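Local coordinates for putative lipoprotein (Bacteroides fragilis, PDB 3NQI) that is of unknown function but, as a putative lipoprotein, is probably held at the bacterial envelope by a lipid anchor and may bind lipid, at residues V135-T138 against E139-K142; N225-L228 against E229-S232; K142-L145 against A146-F150. All coordinates share one frame; numbering follows the deposited sequence.

Interaction 1: V135-T138 against E139-K142; sequences VTTT and EDIK. With CD (cadmium ion), chain G.
Thr137 and Asp140 meet where the chain from strand 123-132 enters helix 138-145. Thr137 is the N-cap: its OG1 accepts the backbone N of Asp140 at 2.9 Å, with an N-H...O angle of 150°. A first torsion of 77° turns OG1 back between the two backbone arms of Thr137, within reach of the Asp140 N-H. The same residue is used a second time, because its carbonyl O takes Ile141 N at 2.9 Å as a regular helical bond. One residue further on, Thr138 O takes Lys142 N at 3.1 Å, while the Thr138 methyl lies beside the extended Lys142 chain, both pointing the same way.

Asp140 reaches back past the cap through a water: its OD2 accepts from the water at 2.6 Å, and Thr136 N donates to that water at 2.7 Å, tying the loop before the cap to the first turn. Beside these polar links, Val135 CG2 packs against Ile141 CG1 at 3.8 Å. Glu139, itself exposed, bends at its second torsion (81°) and presents both carboxylate oxygens to a cadmium ion, OE1 at 2.5 Å and OE2 at 2.7 Å, with one further ligand coming from elsewhere in the structure. The carboxylates of Glu139 and Asp140 lie at the N-terminal end of the helix, where the helix dipole would probably stabilise their negative charge, and the cadmium would further offset that of Glu139.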
loop_
_atom_site.group_PDB
_atom_site.type_symbol
_atom_site.label_atom_id
_atom_site.label_comp_id
_atom_site.label_asym_id
_atom_site.label_seq_id
_atom_site.Cartn_x
_atom_site.Cartn_y
_atom_site.Cartn_z
ATOM N N VAL A 135 -1.691 -15.691 -16.286
ATOM C CA VAL A 135 -2.938 -16.424 -16.315
ATOM C C VAL A 135 -3.919 -15.558 -17.057
ATOM O O VAL A 135 -3.726 -14.349 -17.142
ATOM C CB VAL A 135 -3.464 -16.782 -14.908
ATOM C CG1 VAL A 135 -2.584 -17.852 -14.255
ATOM C CG2 VAL A 135 -3.588 -15.532 -14.039
ATOM N N THR A 136 -4.975 -16.163 -17.590
ATOM C CA THR A 136 -5.896 -15.430 -18.439
ATOM C C THR A 136 -7.368 -15.407 -17.994
ATOM O O THR A 136 -8.018 -14.418 -18.240
ATOM C CB THR A 136 -5.793 -15.935 -19.888
ATOM O OG1 THR A 136 -6.167 -17.303 -19.914
ATOM C CG2 THR A 136 -4.347 -15.797 -20.405
ATOM N N THR A 137 -7.912 -16.443 -17.356
ATOM C CA THR A 137 -9.300 -16.313 -16.908
ATOM C C THR A 137 -9.401 -15.275 -15.775
ATOM O O THR A 137 -8.480 -15.111 -14.970
ATOM C CB THR A 137 -9.957 -17.640 -16.416
ATOM O OG1 THR A 137 -9.475 -17.954 -15.101
ATOM C CG2 THR A 137 -9.749 -18.846 -17.406
ATOM N N THR A 138 -10.545 -14.602 -15.709
ATOM C CA THR A 138 -10.809 -13.628 -14.665
ATOM C C THR A 138 -10.682 -14.274 -13.293
ATOM O O THR A 138 -10.083 -13.691 -12.400
ATOM C CB THR A 138 -12.216 -13.004 -14.863
ATOM O OG1 THR A 138 -12.277 -12.435 -16.170
ATOM C CG2 THR A 138 -12.483 -11.920 -13.862
ATOM N N GLU A 139 -11.228 -15.476 -13.127
ATOM C CA GLU A 139 -11.087 -16.200 -11.849
ATOM C C GLU A 139 -9.598 -16.421 -11.517
ATOM O O GLU A 139 -9.191 -16.246 -10.375
ATOM C CB GLU A 139 -11.785 -17.557 -11.848
ATOM C CG GLU A 139 -13.301 -17.534 -12.066
ATOM C CD GLU A 139 -13.679 -17.410 -13.532
ATOM O OE1 GLU A 139 -12.801 -17.105 -14.420
ATOM O OE2 GLU A 139 -14.872 -17.611 -13.818
ATOM N N ASP A 140 -8.817 -16.824 -12.525
ATOM C CA ASP A 140 -7.402 -17.141 -12.328
ATOM C C ASP A 140 -6.586 -15.917 -11.954
ATOM O O ASP A 140 -5.722 -16.009 -11.097
ATOM C CB ASP A 140 -6.772 -17.789 -13.560
ATOM C CG ASP A 140 -7.222 -19.239 -13.766
ATOM O OD1 ASP A 140 -7.990 -19.795 -12.948
ATOM O OD2 ASP A 140 -6.822 -19.816 -14.782
ATOM N N ILE A 141 -6.876 -14.789 -12.617
ATOM C CA ILE A 141 -6.202 -13.555 -12.366
ATOM C C ILE A 141 -6.464 -13.135 -10.920
ATOM O O ILE A 141 -5.517 -12.764 -10.191
ATOM C CB ILE A 141 -6.656 -12.447 -13.371
ATOM C CG1 ILE A 141 -6.141 -12.753 -14.773
ATOM C CG2 ILE A 141 -6.161 -11.076 -12.945
ATOM C CD1 ILE A 141 -6.764 -11.868 -15.876
ATOM N N LYS A 142 -7.713 -13.239 -10.497
ATOM C CA LYS A 142 -8.103 -12.858 -9.141
ATOM C C LYS A 142 -7.430 -13.762 -8.139
ATOM O O LYS A 142 -6.890 -13.270 -7.134
ATOM C CB LYS A 142 -9.614 -12.881 -8.907
ATOM C CG LYS A 142 -10.395 -11.776 -9.590
ATOM C CD LYS A 142 -11.899 -12.057 -9.406
ATOM C CE LYS A 142 -12.798 -11.072 -10.155
ATOM N NZ LYS A 142 -14.243 -11.411 -9.929
HETATM CD CD CD G . -14.228 -17.332 -16.437
HETATM O O HOH W 1 -6.040 -18.568 -16.954
#

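Interaction 2: N225-L228 against E229-S232; sequences NNKL and EDTS
Asp230 folds back over Asn225 and Lys227 at a type I beta turn, Lys227 to Asp230, in the surface loop between strands 214-221 and 234-241. The turn is closed by a weak hydrogen bond from Asp230 N to Lys227 O, 3.3 Å long. From the same residue, CB lies 3.3 Å from Lys227 O and also faces Asn225 OD1. A first torsion of -167° sets CG opposite the backbone N and carries the carboxylate toward the side chains of Asn225 and Lys227.

Asn225 ND2 lies about equally near both carboxylate oxygens, but its weak hydrogen bond goes to Asp230 OD2, 3.5 Å away, the amide and carboxylate planes standing 84° apart. Asp230 OD1 has the aliphatic end of Lys227 beside it, CE at 3.5 Å, and the ammonium NZ at 3.8 Å makes a long salt bridge that should only loosely hold the charge. Asp230 OD2 takes its shorter bond from Ser232 N at 2.8 Å, which arrives from above the carboxylate plane and makes an Asx turn.

Around the turn, Leu228 O is bonded to Thr233 OG1, and the backbone N of Asn225 to Asn222 OD1. Asn225 forms an Asx turn of its own on the incoming side, which fixes the rotation of its amide: OD1 accepts Lys227 N at 3.0 Å, in the carbonyl plane and on a lone pair.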
loop_
_atom_site.group_PDB
_atom_site.type_symbol
_atom_site.label_atom_id
_atom_site.label_comp_id
_atom_site.label_asym_id
_atom_site.label_seq_id
_atom_site.Cartn_x
_atom_site.Cartn_y
_atom_site.Cartn_z
ATOM N N ASN A 225 14.803 -10.297 -12.492
ATOM C CA ASN A 225 14.077 -11.578 -12.413
ATOM C C ASN A 225 13.402 -11.702 -11.071
ATOM O O ASN A 225 13.560 -10.848 -10.217
ATOM C CB ASN A 225 15.041 -12.751 -12.677
ATOM C CG ASN A 225 16.219 -12.784 -11.712
ATOM O OD1 ASN A 225 16.051 -12.981 -10.523
ATOM N ND2 ASN A 225 17.427 -12.635 -12.235
ATOM N N ASN A 226 12.657 -12.772 -10.871
ATOM C CA ASN A 226 11.922 -12.943 -9.661
ATOM C C ASN A 226 12.562 -13.870 -8.665
ATOM O O ASN A 226 11.879 -14.454 -7.839
ATOM C CB ASN A 226 10.525 -13.461 -10.009
ATOM C CG ASN A 226 9.482 -12.907 -9.054
ATOM O OD1 ASN A 226 9.503 -11.716 -8.768
ATOM N ND2 ASN A 226 8.586 -13.763 -8.552
ATOM N N LYS A 227 13.887 -14.000 -8.719
ATOM C CA LYS A 227 14.586 -14.896 -7.803
ATOM C C LYS A 227 15.133 -14.111 -6.605
ATOM O O LYS A 227 15.978 -13.210 -6.765
ATOM C CB LYS A 227 15.706 -15.594 -8.550
ATOM C CG LYS A 227 15.217 -16.617 -9.611
ATOM C CD LYS A 227 16.376 -17.211 -10.440
ATOM C CE LYS A 227 17.048 -16.161 -11.323
ATOM N NZ LYS A 227 17.966 -16.753 -12.322
ATOM N N LEU A 228 14.657 -14.431 -5.397
ATOM C CA LEU A 228 15.077 -13.677 -4.207
ATOM C C LEU A 228 16.600 -13.800 -3.979
ATOM O O LEU A 228 17.286 -12.794 -3.750
ATOM C CB LEU A 228 14.352 -14.190 -2.946
ATOM C CG LEU A 228 14.577 -13.429 -1.651
ATOM C CD1 LEU A 228 14.113 -11.964 -1.805
ATOM C CD2 LEU A 228 13.841 -14.084 -0.486
ATOM N N GLU A 229 17.105 -15.028 -4.046
ATOM C CA GLU A 229 18.543 -15.335 -3.819
ATOM C C GLU A 229 19.455 -15.077 -5.014
ATOM O O GLU A 229 20.560 -15.560 -5.048
ATOM C CB GLU A 229 18.742 -16.786 -3.362
ATOM C CG GLU A 229 17.992 -17.168 -2.081
ATOM C CD GLU A 229 18.275 -16.212 -0.916
ATOM O OE1 GLU A 229 19.470 -15.884 -0.650
ATOM O OE2 GLU A 229 17.292 -15.780 -0.263
ATOM N N ASP A 230 19.000 -14.310 -5.981
ATOM C CA ASP A 230 19.818 -13.897 -7.096
ATOM C C ASP A 230 20.783 -12.767 -6.682
ATOM O O ASP A 230 20.462 -11.913 -5.833
ATOM C CB ASP A 230 18.902 -13.425 -8.221
ATOM C CG ASP A 230 19.615 -13.264 -9.524
ATOM O OD1 ASP A 230 19.834 -14.266 -10.209
ATOM O OD2 ASP A 230 19.931 -12.118 -9.871
ATOM N N THR A 231 21.963 -12.728 -7.316
ATOM C CA THR A 231 22.893 -11.660 -7.036
ATOM C C THR A 231 22.343 -10.294 -7.519
ATOM O O THR A 231 22.903 -9.273 -7.143
ATOM C CB THR A 231 24.340 -11.937 -7.565
ATOM O OG1 THR A 231 24.284 -12.202 -8.960
ATOM C CG2 THR A 231 24.943 -13.162 -6.864
ATOM N N SER A 232 21.263 -10.262 -8.313
ATOM C CA SER A 232 20.637 -8.982 -8.669
ATOM C C SER A 232 19.658 -8.422 -7.629
ATOM O O SER A 232 19.163 -7.305 -7.806
ATOM C CB SER A 232 19.910 -9.063 -10.002
ATOM O OG SER A 232 20.850 -9.026 -11.056
#

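Interaction 3: K142-L145 against A146-F150; sequences KNEL and AKHTF
At the C-terminal end of helix 138-145, Glu144 and His148 form a His-carboxylate hydrogen bond where the chain leaves the helix for strand 148-155. His148 NE2 donates to Glu144 OE2 at 2.9 Å, almost straight at 176°. The oxygen sits at the edge of the imidazole, in its plane, yet it is approached from above its own carboxylate plane, which stands 80° from the ring. Glu144 gets there by bending at its second torsion (51°), which turns the carboxylate toward the imidazole four residues on.

OE2 is gripped from outside as well, by a salt bridge to Arg184 NE and a hydrogen bond from Lys133 N, so this buried carboxylate is probably kept charged. The other ring nitrogen, His148 ND1, is hydrogen-bonded to Tyr172 OH; with both nitrogens bonded, the rotation of the ring should be fixed.

The backbone makes the change of direction through a type I beta turn from Leu145 to His148. Ala146 N still bonds Lys142 O at 3.2 Å, in helical fashion, whereas Lys147 N goes to Glu144 O at 3.0 Å and His148 N closes the turn on Leu145 O at 3.2 Å. The Lys147 chain crosses that of Glu144 at about a right angle, its CD 3.7 Å from Glu144 OE1. Beyond that crossing, Lys147 NZ finds its partner in Glu175 O.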
loop_
_atom_site.group_PDB
_atom_site.type_symbol
_atom_site.label_atom_id
_atom_site.label_comp_id
_atom_site.label_asym_id
_atom_site.label_seq_id
_atom_site.Cartn_x
_atom_site.Cartn_y
_atom_site.Cartn_z
ATOM N N LYS A 142 -7.713 -13.239 -10.497
ATOM C CA LYS A 142 -8.103 -12.858 -9.141
ATOM C C LYS A 142 -7.430 -13.762 -8.139
ATOM O O LYS A 142 -6.890 -13.270 -7.134
ATOM C CB LYS A 142 -9.614 -12.881 -8.907
ATOM C CG LYS A 142 -10.395 -11.776 -9.590
ATOM C CD LYS A 142 -11.899 -12.057 -9.406
ATOM C CE LYS A 142 -12.798 -11.072 -10.155
ATOM N NZ LYS A 142 -14.243 -11.411 -9.929
ATOM N N ASN A 143 -7.436 -15.063 -8.425
ATOM C CA ASN A 143 -6.769 -16.064 -7.542
ATOM C C ASN A 143 -5.228 -15.840 -7.412
ATOM O O ASN A 143 -4.651 -16.073 -6.311
ATOM C CB ASN A 143 -7.091 -17.464 -7.994
ATOM C CG ASN A 143 -6.498 -18.519 -7.096
ATOM O OD1 ASN A 143 -6.838 -18.630 -5.923
ATOM N ND2 ASN A 143 -5.575 -19.279 -7.639
ATOM N N GLU A 144 -4.605 -15.470 -8.532
ATOM C CA GLU A 144 -3.186 -15.214 -8.632
ATOM C C GLU A 144 -2.849 -13.993 -7.802
ATOM O O GLU A 144 -1.907 -14.029 -7.016
ATOM C CB GLU A 144 -2.747 -14.962 -10.084
ATOM C CG GLU A 144 -1.331 -14.479 -10.330
ATOM C CD GLU A 144 -0.214 -15.274 -9.668
ATOM O OE1 GLU A 144 -0.393 -16.429 -9.243
ATOM O OE2 GLU A 144 0.891 -14.752 -9.560
ATOM N N LEU A 145 -3.606 -12.919 -7.986
ATOM C CA LEU A 145 -3.379 -11.679 -7.221
ATOM C C LEU A 145 -3.453 -11.894 -5.713
ATOM O O LEU A 145 -2.639 -11.314 -4.960
ATOM C CB LEU A 145 -4.299 -10.556 -7.713
ATOM C CG LEU A 145 -4.055 -9.967 -9.129
ATOM C CD1 LEU A 145 -5.181 -9.007 -9.506
ATOM C CD2 LEU A 145 -2.680 -9.284 -9.282
ATOM N N ALA A 146 -4.365 -12.757 -5.271
ATOM C CA ALA A 146 -4.530 -13.112 -3.848
ATOM C C ALA A 146 -3.339 -13.843 -3.245
ATOM O O ALA A 146 -3.256 -13.952 -2.050
ATOM C CB ALA A 146 -5.762 -13.978 -3.645
ATOM N N LYS A 147 -2.474 -14.433 -4.062
ATOM C CA LYS A 147 -1.279 -15.084 -3.554
ATOM C C LYS A 147 -0.196 -14.125 -3.034
ATOM O O LYS A 147 0.745 -14.566 -2.405
ATOM C CB LYS A 147 -0.655 -15.946 -4.644
ATOM C CG LYS A 147 -1.461 -17.199 -4.981
ATOM C CD LYS A 147 -0.747 -18.095 -6.014
ATOM C CE LYS A 147 -1.450 -19.449 -6.170
ATOM N NZ LYS A 147 -1.198 -20.495 -5.092
ATOM N N HIS A 148 -0.254 -12.851 -3.415
ATOM C CA HIS A 148 0.782 -11.913 -3.087
ATOM C C HIS A 148 0.395 -11.078 -1.893
ATOM O O HIS A 148 -0.576 -10.330 -1.968
ATOM C CB HIS A 148 0.986 -10.974 -4.286
ATOM C CG HIS A 148 1.395 -11.697 -5.537
ATOM N ND1 HIS A 148 2.717 -11.828 -5.926
ATOM C CD2 HIS A 148 0.665 -12.392 -6.446
ATOM C CE1 HIS A 148 2.777 -12.558 -7.031
ATOM N NE2 HIS A 148 1.547 -12.938 -7.351
ATOM N N THR A 149 1.185 -11.138 -0.850
ATOM C CA THR A 149 0.921 -10.330 0.350
ATOM C C THR A 149 2.132 -9.497 0.667
ATOM O O THR A 149 3.284 -10.001 0.645
ATOM C CB THR A 149 0.499 -11.182 1.569
ATOM O OG1 THR A 149 1.516 -12.084 1.883
ATOM C CG2 THR A 149 -0.842 -11.956 1.328
ATOM N N PHE A 150 1.869 -8.212 0.896
ATOM C CA PHE A 150 2.869 -7.204 1.154
ATOM C C PHE A 150 2.609 -6.687 2.561
ATOM O O PHE A 150 1.683 -5.860 2.781
ATOM C CB PHE A 150 2.759 -6.062 0.123
ATOM C CG PHE A 150 2.865 -6.522 -1.292
ATOM C CD1 PHE A 150 4.113 -6.685 -1.867
ATOM C CD2 PHE A 150 1.714 -6.869 -2.008
ATOM C CE1 PHE A 150 4.222 -7.136 -3.176
ATOM C CE2 PHE A 150 1.791 -7.282 -3.325
ATOM C CZ PHE A 150 3.055 -7.412 -3.923
#

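Interactions 1 and 3 sit on the same helix, 138-145, one at its N-terminal cap and one at its exit, and share Lys142; Val135 CG2 of the first packs on Glu144 CB of the second. Interaction 1 is a surface contact, its carboxylates turned to a cadmium ion and a water. Interaction 3 is partly buried, and its carboxylate is met instead by protein donors. Interaction 2 belongs to a different loop, its centre about 20 Å from that of interaction 3 and its nearest atoms about 6 Å away without touching. It too lies at the surface, but relies on Asx turns and weak or long side-chain bonds rather than helical ones.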